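Local coordinates for teichoic acid D-alanine hydrolase (Staphylococcus aureus, PDB 5ZH8), which hydrolyses D-alanyl esters on wall teichoic acid and lipoteichoic acid in the staphylococcal cell envelope, affecting cell wall structure and the level of methicillin resistance, at residues 76-81 against 380-385; 109-114 against 269-274; 137-142 against 236-241; 167-172 against 205-210. All coordinates share one frame; numbering follows the deposited sequence.

Contact 1 of 4, residues 76-81 against 380-385; sequences YKKIDK and NDILKQ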
# COMPACT_ATOMS: atom_id res chain seq x y z
N TYR A 76 3.99 -16.07 23.69
CA TYR A 76 4.86 -14.97 23.28
C TYR A 76 6.06 -15.46 22.50
O TYR A 76 6.56 -14.76 21.62
CB TYR A 76 5.31 -14.16 24.50
CG TYR A 76 4.14 -13.53 25.21
CD1 TYR A 76 3.36 -12.57 24.57
CD2 TYR A 76 3.80 -13.89 26.51
CE1 TYR A 76 2.28 -11.99 25.21
CE2 TYR A 76 2.73 -13.31 27.16
CZ TYR A 76 1.97 -12.36 26.50
OH TYR A 76 0.89 -11.79 27.14
N LYS A 77 6.53 -16.67 22.82
CA LYS A 77 7.59 -17.29 22.04
C LYS A 77 7.13 -17.50 20.60
O LYS A 77 7.89 -17.27 19.65
CB LYS A 77 7.98 -18.63 22.66
CG LYS A 77 9.14 -19.28 21.94
CD LYS A 77 9.70 -20.47 22.70
CE LYS A 77 10.77 -21.19 21.89
NZ LYS A 77 11.77 -20.25 21.29
N LYS A 78 5.89 -17.95 20.46
CA LYS A 78 5.27 -18.20 19.16
C LYS A 78 5.15 -16.90 18.38
O LYS A 78 5.37 -16.88 17.17
CB LYS A 78 3.89 -18.83 19.37
CG LYS A 78 3.48 -19.88 18.35
CD LYS A 78 2.07 -20.40 18.66
CE LYS A 78 1.94 -21.93 18.68
NZ LYS A 78 1.67 -22.57 17.36
N ILE A 79 4.79 -15.83 19.07
CA ILE A 79 4.62 -14.51 18.45
C ILE A 79 5.98 -14.00 17.97
O ILE A 79 6.12 -13.61 16.81
CB ILE A 79 4.00 -13.49 19.44
CG1 ILE A 79 2.55 -13.87 19.76
CG2 ILE A 79 4.05 -12.08 18.87
CD1 ILE A 79 1.99 -13.24 21.02
N ASP A 80 6.96 -14.01 18.86
CA ASP A 80 8.30 -13.57 18.54
C ASP A 80 8.84 -14.33 17.34
O ASP A 80 9.38 -13.75 16.40
CB ASP A 80 9.21 -13.76 19.75
CG ASP A 80 10.65 -13.39 19.46
OD1 ASP A 80 10.95 -12.18 19.31
OD2 ASP A 80 11.46 -14.32 19.36
N LYS A 81 8.68 -15.65 17.39
CA LYS A 81 9.17 -16.51 16.33
C LYS A 81 8.51 -16.17 15.01
O LYS A 81 9.15 -16.16 13.96
CB LYS A 81 8.91 -17.97 16.69
CG LYS A 81 9.56 -18.96 15.75
CD LYS A 81 9.54 -20.35 16.35
CE LYS A 81 10.51 -21.28 15.63
NZ LYS A 81 11.95 -20.92 15.83
N ASN A 380 -5.99 -13.76 16.91
CA ASN A 380 -6.90 -14.87 16.69
C ASN A 380 -6.20 -16.22 16.78
O ASN A 380 -6.67 -17.11 17.48
CB ASN A 380 -7.59 -14.73 15.33
CG ASN A 380 -8.42 -13.48 15.23
OD1 ASN A 380 -9.05 -13.06 16.20
ND2 ASN A 380 -8.45 -12.87 14.05
N ASP A 381 -5.10 -16.40 16.06
CA ASP A 381 -4.48 -17.72 15.97
C ASP A 381 -3.64 -18.05 17.19
O ASP A 381 -3.82 -19.11 17.80
CB ASP A 381 -3.67 -17.87 14.67
CG ASP A 381 -4.53 -17.71 13.42
OD1 ASP A 381 -5.75 -17.96 13.49
OD2 ASP A 381 -3.98 -17.34 12.36
N ILE A 382 -2.73 -17.16 17.57
CA ILE A 382 -1.81 -17.47 18.66
C ILE A 382 -2.45 -17.25 20.03
O ILE A 382 -2.47 -18.15 20.86
CB ILE A 382 -0.50 -16.67 18.54
CG1 ILE A 382 0.20 -17.02 17.21
CG2 ILE A 382 0.41 -16.98 19.72
CD1 ILE A 382 1.49 -16.27 16.95
N LEU A 383 -2.98 -16.05 20.26
CA LEU A 383 -3.63 -15.73 21.53
C LEU A 383 -5.06 -16.27 21.65
O LEU A 383 -5.63 -16.23 22.74
CB LEU A 383 -3.63 -14.22 21.77
CG LEU A 383 -2.25 -13.54 21.81
CD1 LEU A 383 -2.43 -12.04 22.00
CD2 LEU A 383 -1.37 -14.11 22.90
N LYS A 384 -5.63 -16.75 20.55
CA LYS A 384 -6.93 -17.43 20.53
C LYS A 384 -8.08 -16.58 21.10
O LYS A 384 -8.88 -17.05 21.92
CB LYS A 384 -6.84 -18.78 21.25
CG LYS A 384 -5.85 -19.72 20.60
CD LYS A 384 -5.73 -21.03 21.36
CE LYS A 384 -4.98 -20.87 22.67
NZ LYS A 384 -4.44 -22.18 23.17
N GLN A 385 -8.15 -15.33 20.65
CA GLN A 385 -9.16 -14.38 21.12
C GLN A 385 -10.31 -14.18 20.14
O GLN A 385 -11.07 -13.22 20.26
CB GLN A 385 -8.50 -13.03 21.42
CG GLN A 385 -7.45 -13.11 22.51
CD GLN A 385 -8.03 -13.59 23.82
OE1 GLN A 385 -8.80 -12.88 24.45
NE2 GLN A 385 -7.67 -14.79 24.22
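I382 wedges its branched end between K78 and I79, and that is the heart of this contact. Its CG2 methyl lies 3.8 Å from CG1 of I79. The same methyl is also 3.9 Å from CD of K78, so the aliphatic part of the lysine extends the apolar patch. The far tip of I382, CD1, is placed 3.8 Å from I79 CG1 and 3.9 Å from the backbone O of K78. The first torsion of I382, at -60°, sets CG2 opposite the backbone N and swings CG1 over beside that N, and from there both branches converge on the same atom, CG1 of I79. L383 adds a second apolar touch, its CD2 meeting CD1 of I79 at 3.9 Å, with the two side chains crossing at about a right angle.

Behind this first shell the chain is held in shape on both sides. Helix 74-85 runs on through its regular backbone bonds, while on the C-terminal side the amide of Q385 folds back so that NE2 donates to L383 O at 2.9 Å. That bond is nearly straight at the hydrogen (172°), though it comes from above the carbonyl plane. I79 also touches M102 of strand 99-106, and L383 touches Y359 and V361 of strand 359-365. The two helices therefore lie together over the same antiparallel sheet. Pairing of an N-terminal with a C-terminal helix on one face of the central sheet is a hallmark of the serine beta-lactamase and penicillin-binding-protein fold.

Contact 2 of 4, residues 109-114 against 269-274; sequences QDFEKG and TGLSFL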
# COMPACT_ATOMS: atom_id res chain seq x y z
N GLN A 109 14.65 1.13 12.60
CA GLN A 109 13.91 2.39 12.71
C GLN A 109 14.35 3.35 11.61
O GLN A 109 13.52 4.04 11.01
CB GLN A 109 14.18 3.01 14.08
CG GLN A 109 13.58 4.39 14.31
CD GLN A 109 14.13 5.03 15.56
OE1 GLN A 109 14.15 4.41 16.62
NE2 GLN A 109 14.59 6.27 15.44
N ASP A 110 15.66 3.40 11.39
CA ASP A 110 16.25 4.19 10.32
C ASP A 110 17.25 3.30 9.59
O ASP A 110 18.27 2.91 10.17
CB ASP A 110 16.94 5.42 10.91
CG ASP A 110 17.59 6.31 9.84
OD1 ASP A 110 17.84 5.84 8.71
OD2 ASP A 110 17.85 7.50 10.13
N PHE A 111 16.95 2.96 8.34
CA PHE A 111 17.78 2.07 7.54
C PHE A 111 19.06 2.73 7.06
O PHE A 111 20.07 2.06 6.86
CB PHE A 111 17.02 1.54 6.32
CG PHE A 111 16.21 0.31 6.59
CD1 PHE A 111 16.82 -0.93 6.63
CD2 PHE A 111 14.85 0.39 6.81
CE1 PHE A 111 16.10 -2.08 6.89
CE2 PHE A 111 14.12 -0.75 7.06
CZ PHE A 111 14.74 -1.99 7.10
N GLU A 112 19.01 4.05 6.89
CA GLU A 112 20.14 4.81 6.36
C GLU A 112 21.24 4.97 7.42
O GLU A 112 22.43 4.90 7.10
CB GLU A 112 19.67 6.17 5.84
CG GLU A 112 18.86 6.11 4.55
CD GLU A 112 17.43 5.60 4.75
OE1 GLU A 112 16.71 6.13 5.62
OE2 GLU A 112 17.04 4.67 4.01
N LYS A 113 20.82 5.18 8.67
CA LYS A 113 21.74 5.37 9.79
C LYS A 113 21.95 4.09 10.59
O LYS A 113 22.70 4.09 11.57
CB LYS A 113 21.22 6.49 10.70
CG LYS A 113 20.92 7.80 9.99
CD LYS A 113 22.20 8.37 9.37
CE LYS A 113 21.94 9.55 8.44
NZ LYS A 113 21.30 9.13 7.16
N GLY A 114 21.29 3.01 10.18
CA GLY A 114 21.43 1.71 10.84
C GLY A 114 20.87 1.63 12.25
O GLY A 114 21.28 0.77 13.03
N THR A 269 13.08 1.31 -7.81
CA THR A 269 14.43 1.76 -7.46
C THR A 269 14.72 1.62 -5.94
O THR A 269 15.20 2.55 -5.29
CB THR A 269 14.64 3.22 -7.91
OG1 THR A 269 13.81 4.10 -7.14
CG2 THR A 269 14.29 3.37 -9.40
N GLY A 270 14.41 0.44 -5.40
CA GLY A 270 14.77 0.07 -4.04
C GLY A 270 13.81 0.46 -2.93
O GLY A 270 12.69 0.93 -3.17
N LEU A 271 14.27 0.25 -1.70
CA LEU A 271 13.56 0.69 -0.50
C LEU A 271 13.75 2.19 -0.32
O LEU A 271 14.89 2.65 -0.23
CB LEU A 271 14.13 -0.04 0.72
CG LEU A 271 13.46 0.15 2.07
CD1 LEU A 271 12.06 -0.43 2.08
CD2 LEU A 271 14.31 -0.50 3.16
N SER A 272 12.66 2.95 -0.25
CA SER A 272 12.77 4.41 -0.21
C SER A 272 11.95 5.06 0.92
O SER A 272 10.81 4.70 1.17
CB SER A 272 12.40 5.02 -1.57
OG SER A 272 11.08 4.70 -1.95
N PHE A 273 12.58 6.04 1.57
CA PHE A 273 12.00 6.74 2.71
C PHE A 273 10.97 7.77 2.26
O PHE A 273 11.25 8.63 1.44
CB PHE A 273 13.12 7.42 3.51
CG PHE A 273 12.64 8.51 4.44
CD1 PHE A 273 11.69 8.25 5.42
CD2 PHE A 273 13.17 9.79 4.35
CE1 PHE A 273 11.27 9.24 6.28
CE2 PHE A 273 12.75 10.79 5.21
CZ PHE A 273 11.80 10.52 6.18
N LEU A 274 9.77 7.65 2.83
CA LEU A 274 8.66 8.55 2.54
C LEU A 274 8.59 9.63 3.62
O LEU A 274 8.03 9.41 4.70
CB LEU A 274 7.33 7.78 2.53
CG LEU A 274 7.11 6.69 1.48
CD1 LEU A 274 5.69 6.19 1.58
CD2 LEU A 274 7.42 7.19 0.08
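F111 and E112 are the two residues of 109-114 that meet the other segment, F111 at L271 and E112 at F273. Coming from the N terminus, Q109 marks a corner in the chain. Together with D110 it faces I115, the two-against-one pairing of a classic beta bulge. D110 then turns its carboxylate back on the chain: OD1 accepts from the backbone N of K113 at 3.1 Å, an Asx motif, with the N-H arriving from above the carboxylate plane. A weak second bond reaches the same oxygen from E112 N.

Next in the chain, the ring of F111 meets L271, while its backbone N is bonded to Y264 OH. Methyl CD2 of the leucine stands over one face, 3.9 Å from the ring centroid and 14° off the normal, in a CH-pi contact. It lies slightly toward the rim, 3.8 Å from F111 CD2. The leucine and phenyl side chains cross at about a right angle. Then comes E112, whose OE1 passes CB of F273 at 4.4 Å; the same OE1 forms a salt bridge with K262 NZ and a hydrogen bond with Y264 OH.

Around this surface contact, Y264 also packs edge-to-face with F111. It belongs to strand 264-265, the antiparallel partner of strand 272-273, so the loop between strands 99-106 and 115-116 rests against a small two-stranded hairpin.

Contact 3 of 4, residues 137-142 against 236-241; sequences LKQLEE and YTKIGD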
# COMPACT_ATOMS: atom_id res chain seq x y z
N LEU A 137 -13.16 15.18 22.18
CA LEU A 137 -14.57 15.47 21.89
C LEU A 137 -15.47 15.00 23.02
O LEU A 137 -16.28 15.77 23.54
CB LEU A 137 -15.02 14.78 20.60
CG LEU A 137 -14.94 15.59 19.30
CD1 LEU A 137 -15.45 14.73 18.15
CD2 LEU A 137 -15.72 16.89 19.37
N LYS A 138 -15.34 13.74 23.40
CA LYS A 138 -16.16 13.17 24.46
C LYS A 138 -15.95 13.95 25.76
O LYS A 138 -16.92 14.25 26.47
CB LYS A 138 -15.85 11.68 24.67
CG LYS A 138 -16.67 11.02 25.77
CD LYS A 138 -18.17 10.99 25.49
CE LYS A 138 -18.53 9.88 24.50
NZ LYS A 138 -19.82 10.13 23.82
N GLN A 139 -14.70 14.27 26.07
CA GLN A 139 -14.39 15.10 27.23
C GLN A 139 -15.16 16.43 27.19
O GLN A 139 -15.76 16.83 28.18
CB GLN A 139 -12.90 15.36 27.32
CG GLN A 139 -12.10 14.21 27.89
CD GLN A 139 -10.60 14.44 27.79
OE1 GLN A 139 -10.15 15.32 27.07
NE2 GLN A 139 -9.82 13.63 28.52
N LEU A 140 -15.13 17.09 26.04
CA LEU A 140 -15.82 18.36 25.85
C LEU A 140 -17.34 18.25 25.98
O LEU A 140 -17.99 19.19 26.42
CB LEU A 140 -15.46 18.98 24.49
CG LEU A 140 -14.04 19.54 24.41
CD1 LEU A 140 -13.76 20.03 23.01
CD2 LEU A 140 -13.84 20.66 25.42
N GLU A 141 -17.89 17.10 25.59
CA GLU A 141 -19.33 16.84 25.74
C GLU A 141 -19.71 16.77 27.21
O GLU A 141 -20.70 17.36 27.63
CB GLU A 141 -19.72 15.53 25.04
CG GLU A 141 -19.63 15.58 23.53
CD GLU A 141 -19.75 14.22 22.90
OE1 GLU A 141 -20.76 13.54 23.15
OE2 GLU A 141 -18.85 13.83 22.14
N GLU A 142 -18.89 16.07 28.00
CA GLU A 142 -19.12 15.91 29.44
C GLU A 142 -18.79 17.18 30.24
O GLU A 142 -19.26 17.36 31.36
CB GLU A 142 -18.31 14.73 29.97
CG GLU A 142 -18.66 13.38 29.34
CD GLU A 142 -20.13 13.01 29.49
OE1 GLU A 142 -20.67 13.12 30.61
OE2 GLU A 142 -20.74 12.61 28.47
N TYR A 236 -2.34 17.35 25.60
CA TYR A 236 -1.43 17.13 26.73
C TYR A 236 -2.12 17.34 28.08
O TYR A 236 -2.00 16.51 28.98
CB TYR A 236 -0.17 18.00 26.63
CG TYR A 236 0.94 17.35 25.82
CD1 TYR A 236 1.60 16.22 26.28
CD2 TYR A 236 1.29 17.85 24.58
CE1 TYR A 236 2.60 15.62 25.53
CE2 TYR A 236 2.28 17.26 23.82
CZ TYR A 236 2.94 16.14 24.30
OH TYR A 236 3.94 15.55 23.56
N THR A 237 -2.83 18.45 28.22
CA THR A 237 -3.50 18.78 29.48
C THR A 237 -4.61 17.78 29.83
O THR A 237 -4.78 17.43 31.00
CB THR A 237 -4.08 20.21 29.44
OG1 THR A 237 -4.88 20.37 28.27
CG2 THR A 237 -2.99 21.23 29.42
N LYS A 238 -5.35 17.32 28.82
CA LYS A 238 -6.52 16.46 29.05
C LYS A 238 -6.29 14.96 28.86
O LYS A 238 -7.11 14.16 29.31
CB LYS A 238 -7.68 16.90 28.16
CG LYS A 238 -8.16 18.33 28.36
CD LYS A 238 -9.32 18.63 27.42
CE LYS A 238 -9.93 20.00 27.64
NZ LYS A 238 -10.70 20.05 28.92
N ILE A 239 -5.20 14.57 28.21
CA ILE A 239 -4.92 13.13 27.97
C ILE A 239 -3.46 12.77 28.22
O ILE A 239 -3.16 11.96 29.09
CB ILE A 239 -5.31 12.70 26.54
CG1 ILE A 239 -6.80 12.93 26.28
CG2 ILE A 239 -4.95 11.23 26.30
CD1 ILE A 239 -7.17 12.94 24.81
N GLY A 240 -2.56 13.38 27.45
CA GLY A 240 -1.13 13.05 27.47
C GLY A 240 -0.53 12.97 28.86
O GLY A 240 0.06 11.96 29.23
N ASP A 241 -0.69 14.05 29.62
CA ASP A 241 -0.10 14.16 30.96
C ASP A 241 -0.87 13.39 32.03
O ASP A 241 -0.26 12.65 32.80
CB ASP A 241 0.09 15.63 31.36
CG ASP A 241 1.14 16.34 30.52
OD1 ASP A 241 1.85 15.66 29.74
OD2 ASP A 241 1.26 17.57 30.65
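Q139 in the last turns of helix 129-142 faces K238 near the end of helix 231-240, where their CA atoms are 8.2 Å apart and the second helix widens into a pi-type turn that pairs D241 N with Y236 O at 2.9 Å.

The link between the helices is the carboxamide of Q139. Beyond CG the glutamine chain is extended (chi2 172°), which carries the amide straight across to the other backbone. There NE2 donates to the carbonyl O of K238 at 2.9 Å. The bond is somewhat bent, 152° at the hydrogen, and reaches the oxygen from above the carbonyl plane rather than along a lone pair. The other end of the amide, OE1, lies alongside the aliphatic part of K238, 3.4 Å from its CD. Glutamine and lysine thus slide past each other in opposite directions, each running toward the other's helix. I239 completes the touch from one side, with CG1 3.8 Å from Q139 NE2. The charged tip of K238 is occupied by another partner: after a bend at the last torsion, NZ forms a salt bridge with E143, just past the end of helix 129-142.

Further back along helix 129-142, L135 and L136 receive I239, and L136 also touches K238. L140 points its end into helix 213-227, against I223, V226 and T227, while F308 from a loop packs on Q139. The contact therefore joins the C-terminal ends of two helices, with a third helix packed against the first.

Contact 4 of 4, residues 167-172 against 205-210; sequences LKDLML and KYKKHM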
# COMPACT_ATOMS: atom_id res chain seq x y z
N LEU A 167 -21.97 17.61 14.38
CA LEU A 167 -20.66 17.11 14.79
C LEU A 167 -20.60 15.59 14.68
O LEU A 167 -19.56 15.03 14.34
CB LEU A 167 -20.34 17.50 16.24
CG LEU A 167 -20.05 18.97 16.55
CD1 LEU A 167 -19.80 19.13 18.04
CD2 LEU A 167 -18.85 19.46 15.75
N LYS A 168 -21.72 14.93 14.99
CA LYS A 168 -21.82 13.48 14.95
C LYS A 168 -21.55 12.91 13.56
O LYS A 168 -20.93 11.86 13.44
CB LYS A 168 -23.21 13.02 15.43
CG LYS A 168 -23.29 11.53 15.67
CD LYS A 168 -24.61 11.09 16.27
CE LYS A 168 -24.45 9.75 16.98
NZ LYS A 168 -25.74 9.05 17.23
N ASP A 169 -22.01 13.60 12.52
CA ASP A 169 -21.80 13.16 11.14
C ASP A 169 -20.33 13.26 10.70
O ASP A 169 -19.88 12.47 9.87
CB ASP A 169 -22.70 13.93 10.18
CG ASP A 169 -24.16 13.50 10.27
OD1 ASP A 169 -24.45 12.55 11.02
OD2 ASP A 169 -25.01 14.11 9.59
N LEU A 170 -19.59 14.22 11.25
CA LEU A 170 -18.15 14.28 11.05
C LEU A 170 -17.48 13.12 11.77
O LEU A 170 -16.69 12.38 11.19
CB LEU A 170 -17.58 15.59 11.59
CG LEU A 170 -18.07 16.90 11.00
CD1 LEU A 170 -17.59 18.05 11.87
CD2 LEU A 170 -17.57 17.08 9.58
N MET A 171 -17.81 12.98 13.05
CA MET A 171 -17.27 11.93 13.91
C MET A 171 -17.47 10.53 13.31
O MET A 171 -16.57 9.70 13.39
CB MET A 171 -17.93 12.01 15.29
CG MET A 171 -17.46 10.98 16.31
SD MET A 171 -18.34 9.40 16.20
CE MET A 171 -19.95 9.84 16.84
N LEU A 172 -18.63 10.30 12.70
CA LEU A 172 -18.97 8.99 12.14
C LEU A 172 -18.55 8.82 10.67
O LEU A 172 -18.83 7.77 10.07
CB LEU A 172 -20.49 8.73 12.25
CG LEU A 172 -21.13 8.62 13.64
CD1 LEU A 172 -22.65 8.61 13.52
CD2 LEU A 172 -20.65 7.39 14.39
N LYS A 205 -22.87 12.06 -2.18
CA LYS A 205 -22.34 11.43 -0.98
C LYS A 205 -22.92 11.99 0.32
O LYS A 205 -22.47 11.62 1.40
CB LYS A 205 -20.80 11.53 -0.98
CG LYS A 205 -20.15 10.50 -1.89
CD LYS A 205 -20.05 9.14 -1.20
CE LYS A 205 -20.08 7.97 -2.18
NZ LYS A 205 -18.99 8.01 -3.19
N TYR A 206 -23.89 12.89 0.24
CA TYR A 206 -24.49 13.42 1.47
C TYR A 206 -25.19 12.33 2.30
O TYR A 206 -25.91 11.48 1.77
CB TYR A 206 -25.46 14.57 1.19
CG TYR A 206 -26.29 14.96 2.39
CD1 TYR A 206 -25.72 15.58 3.50
CD2 TYR A 206 -27.67 14.70 2.43
CE1 TYR A 206 -26.48 15.93 4.61
CE2 TYR A 206 -28.44 15.04 3.52
CZ TYR A 206 -27.84 15.66 4.61
OH TYR A 206 -28.61 16.00 5.70
N LYS A 207 -24.97 12.37 3.61
CA LYS A 207 -25.50 11.38 4.56
C LYS A 207 -25.19 9.91 4.20
O LYS A 207 -25.93 9.00 4.57
CB LYS A 207 -27.01 11.60 4.77
CG LYS A 207 -27.57 11.07 6.09
CD LYS A 207 -27.10 11.84 7.33
CE LYS A 207 -27.85 13.15 7.54
NZ LYS A 207 -28.10 13.41 8.98
N LYS A 208 -24.09 9.69 3.49
CA LYS A 208 -23.56 8.34 3.29
C LYS A 208 -22.15 8.28 3.84
O LYS A 208 -21.46 9.30 3.91
CB LYS A 208 -23.55 7.97 1.81
CG LYS A 208 -24.87 7.43 1.30
CD LYS A 208 -24.74 6.86 -0.11
CE LYS A 208 -24.57 7.96 -1.15
NZ LYS A 208 -24.64 7.48 -2.56
N HIS A 209 -21.71 7.08 4.20
CA HIS A 209 -20.40 6.90 4.81
C HIS A 209 -19.28 7.07 3.79
O HIS A 209 -19.39 6.61 2.66
CB HIS A 209 -20.28 5.54 5.49
CG HIS A 209 -18.92 5.28 6.06
ND1 HIS A 209 -17.89 4.74 5.32
CD2 HIS A 209 -18.42 5.50 7.30
CE1 HIS A 209 -16.82 4.62 6.08
NE2 HIS A 209 -17.11 5.08 7.28
N MET A 210 -18.23 7.76 4.20
CA MET A 210 -17.02 7.87 3.40
C MET A 210 -15.87 8.28 4.32
O MET A 210 -15.86 9.39 4.86
CB MET A 210 -17.21 8.93 2.31
CG MET A 210 -16.18 8.88 1.19
SD MET A 210 -15.97 10.49 0.40
CE MET A 210 -14.64 11.16 1.39
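A short helix, 167-171, runs beside an irregular strip of chain, with CA atoms 7.8 Å apart at both D169–K207 and L172–H209. The strip opens with a type II beta turn from K205 to K208, closed by K208 N on K205 O. K207 occupies its third position with a positive phi of 53°, as this turn type requires.

From there the lysine side chain bends at three successive torsions and crosses D169 at about a right angle. Its NZ reaches D169 OD2 at 3.2 Å and takes the syn lone pair, on the side of the other oxygen, in a salt bridge. That other oxygen, OD1, is bonded to Q174 NE2, so the carboxylate has a partner on each oxygen and its rotation should be restrained. CB of K207 sits over the centre of the Y206 ring.

Within this helical part of the beta-lactamase-type fold, the second touch is made by H209. With CG opposite its backbone N (chi1 177°), the imidazole swings toward the helix end and offers its edge: CD2 lies 3.6 Å from L172 O, near the ring plane. Just beyond, M210 is backbone hydrogen-bonded to H173, and L170 packs on V218 and L219 of helix 213-227.

Overall arrangement
From the N terminus the chain enters helix 74-85, whose partner at 380-385 lies close to the far end of the chain, so contact 1 closes the outermost loop and brings two helices together beside the main sheet. Contact 2 closes the next, joining a loop after strand 99-106 to a small hairpin. Inside it, contact 3 links helices 129-142 and 231-240, and contact 4 closes the innermost loop around 167-210. All four are strictly nested and none crosses. Contacts 3 and 4 are neighbours in the helical region, their nearest atoms about 5 Å apart, whereas contacts 2 and 3 lie on opposite sides of the chain's centre.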